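Long-range contact in NAD(+) phosphorylase MbcT (Mycobacterium tuberculosis, PDB 6FKG), which degrades NAD(+) by phosphorolysis and, as the toxin of a toxin-antitoxin pair, kills the cell unless its cognate antitoxin blocks access to the active site: residues V96-R110 against M140-L153. Sequence-based numbering, arbitrary orientation.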
# COMPACT_ATOMS: atom_id res chain seq x y z
N VAL B 96 12.16 -16.01 47.46
CA VAL B 96 10.89 -16.36 46.83
C VAL B 96 10.16 -17.36 47.73
O VAL B 96 10.74 -18.37 48.13
CB VAL B 96 11.10 -16.96 45.42
CG1 VAL B 96 9.77 -17.38 44.80
CG2 VAL B 96 11.84 -15.96 44.53
N THR B 97 8.89 -17.09 48.03
CA THR B 97 8.13 -17.93 48.96
C THR B 97 6.82 -18.42 48.36
O THR B 97 5.98 -17.63 47.95
CB THR B 97 7.82 -17.18 50.27
OG1 THR B 97 9.05 -16.71 50.84
CG2 THR B 97 7.11 -18.09 51.28
N ASP B 98 6.68 -19.75 48.33
CA ASP B 98 5.47 -20.43 47.88
C ASP B 98 4.93 -19.94 46.53
O ASP B 98 3.72 -19.81 46.36
CB ASP B 98 4.38 -20.31 48.95
CG ASP B 98 4.78 -20.97 50.25
OD1 ASP B 98 5.44 -22.03 50.20
OD2 ASP B 98 4.43 -20.44 51.32
N LEU B 99 5.82 -19.68 45.58
CA LEU B 99 5.41 -19.24 44.25
C LEU B 99 4.81 -20.41 43.48
O LEU B 99 5.43 -21.48 43.38
CB LEU B 99 6.59 -18.64 43.48
CG LEU B 99 6.27 -17.63 42.37
CD1 LEU B 99 5.70 -16.36 42.97
CD2 LEU B 99 7.50 -17.33 41.51
N ALA B 100 3.60 -20.22 42.97
CA ALA B 100 2.90 -21.26 42.21
C ALA B 100 3.42 -21.28 40.79
O ALA B 100 3.03 -20.44 39.98
CB ALA B 100 1.38 -21.04 42.24
N VAL B 101 4.30 -22.22 40.49
CA VAL B 101 5.01 -22.19 39.22
C VAL B 101 4.82 -23.45 38.39
O VAL B 101 4.67 -24.55 38.93
CB VAL B 101 6.53 -21.97 39.44
CG1 VAL B 101 6.77 -20.66 40.16
CG2 VAL B 101 7.11 -23.14 40.24
N LEU B 102 4.79 -23.28 37.08
CA LEU B 102 4.89 -24.41 36.16
C LEU B 102 6.30 -25.00 36.24
O LEU B 102 7.27 -24.31 35.96
CB LEU B 102 4.58 -23.96 34.73
CG LEU B 102 4.63 -25.07 33.67
CD1 LEU B 102 3.53 -26.10 33.88
CD2 LEU B 102 4.52 -24.42 32.29
N ASP B 103 6.41 -26.26 36.64
CA ASP B 103 7.72 -26.87 36.84
C ASP B 103 8.23 -27.55 35.58
O ASP B 103 7.80 -28.65 35.26
CB ASP B 103 7.68 -27.89 37.98
CG ASP B 103 9.05 -28.48 38.30
OD1 ASP B 103 10.06 -28.04 37.71
OD2 ASP B 103 9.10 -29.38 39.15
N LEU B 104 9.17 -26.91 34.89
CA LEU B 104 9.74 -27.48 33.67
C LEU B 104 11.18 -27.94 33.89
O LEU B 104 11.96 -28.02 32.94
CB LEU B 104 9.68 -26.46 32.53
CG LEU B 104 8.28 -25.96 32.17
CD1 LEU B 104 8.32 -24.98 30.98
CD2 LEU B 104 7.34 -27.13 31.88
N THR B 105 11.54 -28.23 35.14
CA THR B 105 12.91 -28.66 35.42
C THR B 105 13.13 -30.13 35.09
O THR B 105 14.28 -30.57 34.99
CB THR B 105 13.30 -28.40 36.90
OG1 THR B 105 12.42 -29.12 37.76
CG2 THR B 105 13.21 -26.88 37.21
N THR B 106 12.06 -30.89 34.90
CA THR B 106 12.20 -32.29 34.53
C THR B 106 12.05 -32.46 33.02
O THR B 106 11.35 -31.69 32.37
CB THR B 106 11.17 -33.19 35.25
OG1 THR B 106 9.86 -32.89 34.77
CG2 THR B 106 11.23 -32.96 36.76
N PRO B 107 12.73 -33.47 32.45
CA PRO B 107 12.58 -33.74 31.01
C PRO B 107 11.17 -34.20 30.65
O PRO B 107 10.69 -33.88 29.56
CB PRO B 107 13.61 -34.85 30.76
CG PRO B 107 13.79 -35.50 32.09
CD PRO B 107 13.69 -34.39 33.08
N GLN B 108 10.52 -34.93 31.55
CA GLN B 108 9.14 -35.35 31.32
C GLN B 108 8.22 -34.13 31.11
O GLN B 108 7.36 -34.11 30.21
CB GLN B 108 8.63 -36.19 32.48
CG GLN B 108 7.12 -36.08 32.71
CD GLN B 108 6.57 -37.19 33.59
OE1 GLN B 108 7.12 -38.29 33.63
NE2 GLN B 108 5.47 -36.90 34.28
N ALA B 109 8.40 -33.12 31.95
CA ALA B 109 7.58 -31.92 31.88
C ALA B 109 7.86 -31.15 30.59
O ALA B 109 6.94 -30.67 29.94
CB ALA B 109 7.83 -31.02 33.09
N ARG B 110 9.13 -31.04 30.21
CA ARG B 110 9.47 -30.32 28.99
C ARG B 110 8.91 -31.05 27.77
O ARG B 110 8.39 -30.42 26.84
CB ARG B 110 10.99 -30.13 28.88
CG ARG B 110 11.54 -29.17 29.93
CD ARG B 110 13.02 -28.82 29.75
NE ARG B 110 13.91 -29.98 29.85
CZ ARG B 110 14.39 -30.47 30.99
NH1 ARG B 110 14.07 -29.90 32.14
NH2 ARG B 110 15.19 -31.53 30.97
N MET B 140 -0.82 -18.62 36.33
CA MET B 140 0.27 -19.19 37.11
C MET B 140 1.22 -18.06 37.48
O MET B 140 1.31 -17.07 36.76
CB MET B 140 1.00 -20.27 36.32
CG MET B 140 0.12 -21.45 36.00
SD MET B 140 0.94 -22.68 34.99
CE MET B 140 -0.28 -24.02 35.05
N GLN B 141 1.93 -18.19 38.59
CA GLN B 141 2.74 -17.10 39.09
C GLN B 141 4.11 -17.06 38.41
O GLN B 141 4.81 -16.05 38.45
CB GLN B 141 2.90 -17.20 40.60
CG GLN B 141 1.61 -16.93 41.35
CD GLN B 141 1.82 -16.84 42.84
OE1 GLN B 141 2.42 -17.72 43.44
NE2 GLN B 141 1.34 -15.76 43.44
N GLY B 142 4.48 -18.15 37.75
CA GLY B 142 5.72 -18.14 37.01
C GLY B 142 6.08 -19.49 36.44
O GLY B 142 5.28 -20.43 36.46
N VAL B 143 7.30 -19.59 35.92
CA VAL B 143 7.75 -20.83 35.32
C VAL B 143 9.15 -21.15 35.85
O VAL B 143 10.03 -20.28 35.86
CB VAL B 143 7.79 -20.75 33.78
CG1 VAL B 143 8.15 -22.12 33.18
CG2 VAL B 143 6.42 -20.25 33.22
N LEU B 144 9.34 -22.39 36.28
CA LEU B 144 10.63 -22.84 36.75
C LEU B 144 11.27 -23.64 35.63
O LEU B 144 10.67 -24.60 35.11
CB LEU B 144 10.49 -23.69 38.02
CG LEU B 144 11.71 -23.89 38.90
CD1 LEU B 144 12.07 -22.57 39.57
CD2 LEU B 144 11.39 -24.97 39.92
N VAL B 145 12.47 -23.22 35.24
CA VAL B 145 13.04 -23.66 33.98
C VAL B 145 14.46 -24.12 34.19
O VAL B 145 15.12 -23.72 35.14
CB VAL B 145 13.02 -22.51 32.93
CG1 VAL B 145 11.60 -22.04 32.65
CG2 VAL B 145 13.90 -21.32 33.39
N PRO B 146 14.95 -24.98 33.29
CA PRO B 146 16.39 -25.24 33.41
C PRO B 146 17.16 -24.02 32.92
O PRO B 146 16.65 -23.27 32.08
CB PRO B 146 16.60 -26.46 32.50
CG PRO B 146 15.53 -26.32 31.46
CD PRO B 146 14.36 -25.58 32.08
N ALA B 147 18.35 -23.80 33.46
CA ALA B 147 19.23 -22.75 32.97
C ALA B 147 20.61 -23.34 32.77
O ALA B 147 20.93 -24.40 33.34
CB ALA B 147 19.26 -21.58 33.94
N ALA B 148 21.43 -22.66 31.97
CA ALA B 148 22.77 -23.15 31.66
C ALA B 148 23.57 -23.43 32.92
O ALA B 148 24.33 -24.39 32.98
CB ALA B 148 23.51 -22.16 30.76
N GLY B 149 23.38 -22.61 33.96
CA GLY B 149 24.15 -22.79 35.18
C GLY B 149 23.40 -23.36 36.36
O GLY B 149 23.93 -23.40 37.47
N GLY B 150 22.16 -23.80 36.15
CA GLY B 150 21.34 -24.35 37.22
C GLY B 150 19.85 -24.23 36.92
O GLY B 150 19.40 -24.69 35.87
N VAL B 151 19.09 -23.61 37.81
CA VAL B 151 17.64 -23.46 37.60
C VAL B 151 17.25 -21.99 37.50
O VAL B 151 17.75 -21.15 38.25
CB VAL B 151 16.85 -24.14 38.74
CG1 VAL B 151 15.36 -23.86 38.59
CG2 VAL B 151 17.12 -25.64 38.71
N GLY B 152 16.38 -21.67 36.55
CA GLY B 152 15.87 -20.32 36.39
C GLY B 152 14.42 -20.21 36.81
O GLY B 152 13.66 -21.19 36.79
N LEU B 153 14.04 -19.01 37.24
CA LEU B 153 12.66 -18.71 37.58
C LEU B 153 12.23 -17.48 36.80
O LEU B 153 12.89 -16.44 36.85
CB LEU B 153 12.51 -18.47 39.08
CG LEU B 153 11.14 -17.92 39.51
CD1 LEU B 153 10.02 -18.90 39.15
CD2 LEU B 153 11.15 -17.61 41.00
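Leu153 meets three residues of 96-110 at once: its CD2 lies 3.7 Å from Leu99 CD2 and touches Val96 tip to tip, while CD1 reaches Val101 CG1. Branched aliphatic residues suit this tightly packed, buried end, and Gly142, with no side chain, leaves room for Val101 to lie on its main chain. Beside them Gln141 acts as a surrogate for backbone where the strand turns its corner at Asp98. Its OE1 takes the N-H of Ala100 at 2.8 Å on a lone pair, almost straight (175°), and its own N returns a bond to Ala100 O; NE2 is spent on Arg161 O and Gln166 OE1.

From there 99-103 and 142-147 pair as parallel strands. Leu102 N binds Gly142 O, Leu102 O receives Leu144 N at 2.8 Å, and Leu144 O accepts Leu104 N. On one face Leu104 CD1 packs on Val143 CG1 (3.6 Å); on the other Thr105 CG2 rests on Leu144 CG.

The Thr105 end is more open to solvent, though not more widely spaced. Asp103, a carboxylate on a short stem, lets OD1 accept Thr105 N in an Asx turn and Thr105 OG1 (2.6 Å) together. Arg110 bends at chi3 (-61°), so one NH1 reaches both Leu104 O and Thr105 O, with Pro146 CG 3.9 Å from it.

The chemistry thus changes along this RES-domain sheet: apolar packing and an amide secure the corner, whereas polar side chains fix the exit from strand to helix 107-112.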